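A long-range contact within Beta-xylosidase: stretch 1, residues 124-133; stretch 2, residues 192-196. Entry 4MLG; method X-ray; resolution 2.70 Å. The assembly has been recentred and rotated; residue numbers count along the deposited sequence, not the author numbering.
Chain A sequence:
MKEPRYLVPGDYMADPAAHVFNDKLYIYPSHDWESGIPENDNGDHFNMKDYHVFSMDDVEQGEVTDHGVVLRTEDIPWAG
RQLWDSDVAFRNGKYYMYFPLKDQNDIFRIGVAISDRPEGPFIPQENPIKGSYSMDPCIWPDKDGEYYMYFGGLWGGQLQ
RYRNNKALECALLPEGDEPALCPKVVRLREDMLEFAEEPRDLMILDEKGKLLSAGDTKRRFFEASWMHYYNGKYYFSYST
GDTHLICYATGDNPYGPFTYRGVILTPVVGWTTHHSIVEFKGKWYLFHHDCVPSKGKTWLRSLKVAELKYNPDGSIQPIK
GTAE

Stretch 1 (124-133) PQENPIKGSY
Stretch 2, residues 192-196: MLEFA

This is a small loop-to-loop contact, burying 389 Å² summed over both sides, in which a carboxylate from one segment grips a β turn of the other while an aromatic ring packs beside the same turn. The touching residues lie at least 63 positions apart in sequence, and the nearest CA atoms across the contact are those of I129 and E194, 5.6 Å apart.

Residues I129 to S132 form a type II turn. I129 (phi/psi -60/133) leads into K130 (-62/126) and G131 (87/-9), and S132 (-67/147) closes it. The turn is held by S132 N donating to I129 O at 3.1 Å and by a very short hydrogen bond from S132 OG to I129 O, 2.5 Å, with S132 in the p rotamer. At the backbone angles of G131 a CB would be jammed against K130 O, which by itself calls for glycine.

The turn's backbone hydrogen bond does not involve K130 N, which donates instead to E194. E194 is extended (-139/169), but its side chain folds back through chi1 -63° (m), chi2 -67° (m) and chi3 -17°, bringing its carboxylate nearer the turn than its CA-to-CB bond, which points sideways, would suggest. K130 N donates to E194 OE1 at 2.8 Å, with an N-H...O angle of 143°. The other carboxylate oxygen pairs with the lysine side chain: K130 NZ lies 3.1 Å from E194 OE2 in a hydrogen-bonded salt bridge. K130 reaches it with chi1 to chi3 at m, t, t and a final p bend at chi4, so one glutamate binds both backbone and side chain of the same residue.

I129, rotamer m, t, is buried, and its CA-to-CB bond points sideways. Its CG2 lies 3.4 Å from E194 OE1 and sits over one face of the F195 ring, 3.8 Å from the centroid and 15° off the ring normal, a CH-pi contact; the nearest ring atom, F195 CE1, is 3.7 Å from I129 CG2. The I129 CG1 atom rests 3.6 Å from L193 O.

F195 (-74/147; chi1 -65°, m, chi2 -19°) brings its ring alongside the rest of the turn. K130 O is 3.8 Å from F195 CD2, and S132 CA is 3.9 Å from F195 CE2, both approaching obliquely. Farther out, L193 (-106/-25; rotamer m, t) meets Q125 (chi1 -62°, m; chi2 -66°, m; chi3 85°), whose CA-to-CB bond points toward the other segment; Q125 NE2 lies 3.7 Å from L193 CD1, a van der Waals contact.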

ATOM      1  N   PRO A 124      15.229  -9.740  -7.092  1.00 59.11           N
ATOM      2  CA  PRO A 124      13.912  -9.134  -6.868  1.00 57.41           C
ATOM      3  C   PRO A 124      13.734  -7.822  -7.619  1.00 58.90           C
ATOM      4  O   PRO A 124      14.709  -7.116  -7.877  1.00 60.96           O
ATOM      5  CB  PRO A 124      13.916  -8.867  -5.362  1.00 55.03           C
ATOM      6  CG  PRO A 124      15.346  -8.619  -5.042  1.00 55.23           C
ATOM      7  CD  PRO A 124      16.137  -9.523  -5.952  1.00 57.47           C
ATOM      8  N   GLN A 125      12.492  -7.508  -7.970  1.00 57.90           N
ATOM      9  CA  GLN A 125      12.169  -6.211  -8.543  1.00 58.45           C
ATOM     10  C   GLN A 125      12.224  -5.178  -7.427  1.00 58.40           C
ATOM     11  O   GLN A 125      12.147  -5.528  -6.251  1.00 59.27           O
ATOM     12  CB  GLN A 125      10.780  -6.232  -9.181  1.00 57.47           C
ATOM     13  CG  GLN A 125      10.639  -7.212 -10.336  1.00 57.83           C
ATOM     14  CD  GLN A 125      11.485  -6.831 -11.535  1.00 59.07           C
ATOM     15  OE1 GLN A 125      12.669  -7.159 -11.606  1.00 59.96           O
ATOM     16  NE2 GLN A 125      10.875  -6.137 -12.490  1.00 59.78           N
ATOM     17  N   GLU A 126      12.357  -3.908  -7.788  1.00 58.71           N
ATOM     18  CA  GLU A 126      12.537  -2.865  -6.784  1.00 58.93           C
ATOM     19  C   GLU A 126      11.234  -2.475  -6.095  1.00 54.56           C
ATOM     20  O   GLU A 126      11.247  -1.859  -5.030  1.00 52.35           O
ATOM     21  CB  GLU A 126      13.209  -1.638  -7.400  1.00 62.96           C
ATOM     22  CG  GLU A 126      14.581  -1.929  -7.977  1.00 67.47           C
ATOM     23  CD  GLU A 126      15.240  -0.697  -8.555  1.00 73.52           C
ATOM     24  OE1 GLU A 126      14.712   0.415  -8.341  1.00 74.38           O
ATOM     25  OE2 GLU A 126      16.284  -0.842  -9.224  1.00 77.40           O
ATOM     26  N   ASN A 127      10.109  -2.837  -6.704  1.00 53.44           N
ATOM     27  CA  ASN A 127       8.802  -2.503  -6.151  1.00 52.35           C
ATOM     28  C   ASN A 127       7.831  -3.676  -6.227  1.00 54.63           C
ATOM     29  O   ASN A 127       7.949  -4.527  -7.109  1.00 57.20           O
ATOM     30  CB  ASN A 127       8.214  -1.281  -6.863  1.00 50.58           C
ATOM     31  CG  ASN A 127       9.018  -0.019  -6.616  1.00 49.50           C
ATOM     32  OD1 ASN A 127       9.886   0.341  -7.409  1.00 49.76           O
ATOM     33  ND2 ASN A 127       8.732   0.660  -5.510  1.00 48.01           N
ATOM     34  N   PRO A 128       6.870  -3.733  -5.293  1.00 53.87           N
ATOM     35  CA  PRO A 128       5.883  -4.814  -5.317  1.00 52.75           C
ATOM     36  C   PRO A 128       4.933  -4.674  -6.500  1.00 52.75           C
ATOM     37  O   PRO A 128       4.859  -3.603  -7.103  1.00 53.90           O
ATOM     38  CB  PRO A 128       5.120  -4.613  -4.006  1.00 52.35           C
ATOM     39  CG  PRO A 128       5.275  -3.164  -3.701  1.00 52.48           C
ATOM     40  CD  PRO A 128       6.661  -2.821  -4.154  1.00 53.78           C
ATOM     41  N   ILE A 129       4.222  -5.750  -6.822  1.00 52.50           N
ATOM     42  CA  ILE A 129       3.246  -5.745  -7.905  1.00 52.23           C
ATOM     43  C   ILE A 129       2.150  -4.713  -7.650  1.00 51.55           C
ATOM     44  O   ILE A 129       1.600  -4.639  -6.553  1.00 51.07           O
ATOM     45  CB  ILE A 129       2.601  -7.135  -8.076  1.00 53.49           C
ATOM     46  CG1 ILE A 129       3.667  -8.184  -8.402  1.00 54.91           C
ATOM     47  CG2 ILE A 129       1.531  -7.109  -9.157  1.00 53.72           C
ATOM     48  CD1 ILE A 129       3.110  -9.587  -8.568  1.00 55.70           C
ATOM     49  N   LYS A 130       1.844  -3.915  -8.667  1.00 53.11           N
ATOM     50  CA  LYS A 130       0.817  -2.886  -8.558  1.00 54.34           C
ATOM     51  C   LYS A 130      -0.551  -3.490  -8.259  1.00 54.64           C
ATOM     52  O   LYS A 130      -1.020  -4.373  -8.979  1.00 55.98           O
ATOM     53  CB  LYS A 130       0.753  -2.063  -9.846  1.00 55.45           C
ATOM     54  CG  LYS A 130       2.056  -1.370 -10.203  1.00 56.07           C
ATOM     55  CD  LYS A 130       1.984  -0.741 -11.583  1.00 56.44           C
ATOM     56  CE  LYS A 130       3.238   0.060 -11.884  1.00 56.38           C
ATOM     57  NZ  LYS A 130       4.473  -0.765 -11.775  1.00 55.99           N
ATOM     58  N   GLY A 131      -1.183  -3.012  -7.192  1.00 53.97           N
ATOM     59  CA  GLY A 131      -2.512  -3.466  -6.824  1.00 53.56           C
ATOM     60  C   GLY A 131      -2.507  -4.697  -5.940  1.00 54.58           C
ATOM     61  O   GLY A 131      -3.547  -5.098  -5.418  1.00 55.41           O
ATOM     62  N   SER A 132      -1.332  -5.295  -5.770  1.00 54.42           N
ATOM     63  CA  SER A 132      -1.201  -6.518  -4.984  1.00 53.91           C
ATOM     64  C   SER A 132      -1.485  -6.278  -3.505  1.00 52.71           C
ATOM     65  O   SER A 132      -1.199  -5.204  -2.972  1.00 51.80           O
ATOM     66  CB  SER A 132       0.195  -7.116  -5.153  1.00 55.10           C
ATOM     67  OG  SER A 132       1.190  -6.214  -4.701  1.00 55.15           O
ATOM     68  N   TYR A 133      -2.049  -7.286  -2.849  1.00 51.95           N
ATOM     69  CA  TYR A 133      -2.336  -7.214  -1.423  1.00 50.63           C
ATOM     70  C   TYR A 133      -2.454  -8.612  -0.828  1.00 52.21           C
ATOM     71  O   TYR A 133      -2.445  -9.604  -1.559  1.00 54.68           O
ATOM     72  CB  TYR A 133      -3.607  -6.399  -1.163  1.00 50.28           C
ATOM     73  CG  TYR A 133      -4.877  -6.990  -1.739  1.00 51.44           C
ATOM     74  CD1 TYR A 133      -5.723  -7.760  -0.952  1.00 51.56           C
ATOM     75  CD2 TYR A 133      -5.240  -6.763  -3.061  1.00 52.46           C
ATOM     76  CE1 TYR A 133      -6.888  -8.295  -1.465  1.00 51.83           C
ATOM     77  CE2 TYR A 133      -6.406  -7.295  -3.584  1.00 52.65           C
ATOM     78  CZ  TYR A 133      -7.226  -8.061  -2.780  1.00 52.48           C
ATOM     79  OH  TYR A 133      -8.388  -8.596  -3.287  1.00 53.03           O
ATOM     80  N   MET A 192       4.983 -11.299 -16.705  1.00 67.47           N
ATOM     81  CA  MET A 192       4.896 -11.855 -15.353  1.00 64.79           C
ATOM     82  C   MET A 192       5.331 -10.886 -14.256  1.00 61.54           C
ATOM     83  O   MET A 192       5.723 -11.309 -13.170  1.00 60.12           O
ATOM     84  CB  MET A 192       5.699 -13.158 -15.256  1.00 64.74           C
ATOM     85  CG  MET A 192       5.248 -14.235 -16.229  1.00 65.23           C
ATOM     86  SD  MET A 192       3.613 -14.887 -15.846  1.00 60.11           S
ATOM     87  CE  MET A 192       3.984 -15.956 -14.457  1.00 52.00           C
ATOM     88  N   LEU A 193       5.251  -9.588 -14.537  1.00 60.23           N
ATOM     89  CA  LEU A 193       5.662  -8.577 -13.569  1.00 56.89           C
ATOM     90  C   LEU A 193       4.466  -7.867 -12.943  1.00 56.18           C
ATOM     91  O   LEU A 193       4.559  -7.334 -11.837  1.00 54.97           O
ATOM     92  CB  LEU A 193       6.592  -7.554 -14.222  1.00 55.97           C
ATOM     93  CG  LEU A 193       7.880  -8.101 -14.838  1.00 54.94           C
ATOM     94  CD1 LEU A 193       8.740  -6.967 -15.376  1.00 53.99           C
ATOM     95  CD2 LEU A 193       8.652  -8.933 -13.824  1.00 53.30           C
ATOM     96  N   GLU A 194       3.345  -7.852 -13.659  1.00 57.12           N
ATOM     97  CA  GLU A 194       2.145  -7.173 -13.180  1.00 57.24           C
ATOM     98  C   GLU A 194       0.888  -7.986 -13.455  1.00 56.84           C
ATOM     99  O   GLU A 194       0.925  -8.974 -14.189  1.00 57.11           O
ATOM    100  CB  GLU A 194       2.008  -5.791 -13.827  1.00 59.79           C
ATOM    101  CG  GLU A 194       3.131  -4.818 -13.498  1.00 62.51           C
ATOM    102  CD  GLU A 194       3.154  -4.410 -12.036  1.00 63.44           C
ATOM    103  OE1 GLU A 194       2.135  -4.609 -11.341  1.00 61.94           O
ATOM    104  OE2 GLU A 194       4.193  -3.887 -11.583  1.00 64.98           O
ATOM    105  N   PHE A 195      -0.222  -7.561 -12.859  1.00 56.60           N
ATOM    106  CA  PHE A 195      -1.518  -8.175 -13.118  1.00 57.41           C
ATOM    107  C   PHE A 195      -2.007  -7.756 -14.500  1.00 61.28           C
ATOM    108  O   PHE A 195      -1.727  -6.647 -14.952  1.00 63.88           O
ATOM    109  CB  PHE A 195      -2.539  -7.753 -12.058  1.00 55.86           C
ATOM    110  CG  PHE A 195      -2.223  -8.243 -10.671  1.00 54.07           C
ATOM    111  CD1 PHE A 195      -1.356  -9.309 -10.472  1.00 53.65           C
ATOM    112  CD2 PHE A 195      -2.800  -7.641  -9.564  1.00 53.72           C
ATOM    113  CE1 PHE A 195      -1.066  -9.761  -9.190  1.00 52.08           C
ATOM    114  CE2 PHE A 195      -2.516  -8.087  -8.282  1.00 51.58           C
ATOM    115  CZ  PHE A 195      -1.648  -9.147  -8.095  1.00 50.54           C
ATOM    116  N   ALA A 196      -2.730  -8.643 -15.173  1.00 62.11           N
ATOM    117  CA  ALA A 196      -3.288  -8.330 -16.485  1.00 63.70           C
ATOM    118  C   ALA A 196      -4.703  -7.782 -16.345  1.00 63.99           C
ATOM    119  O   ALA A 196      -5.242  -7.172 -17.269  1.00 64.81           O
ATOM    120  CB  ALA A 196      -3.280  -9.562 -17.375  1.00 64.08           C
TER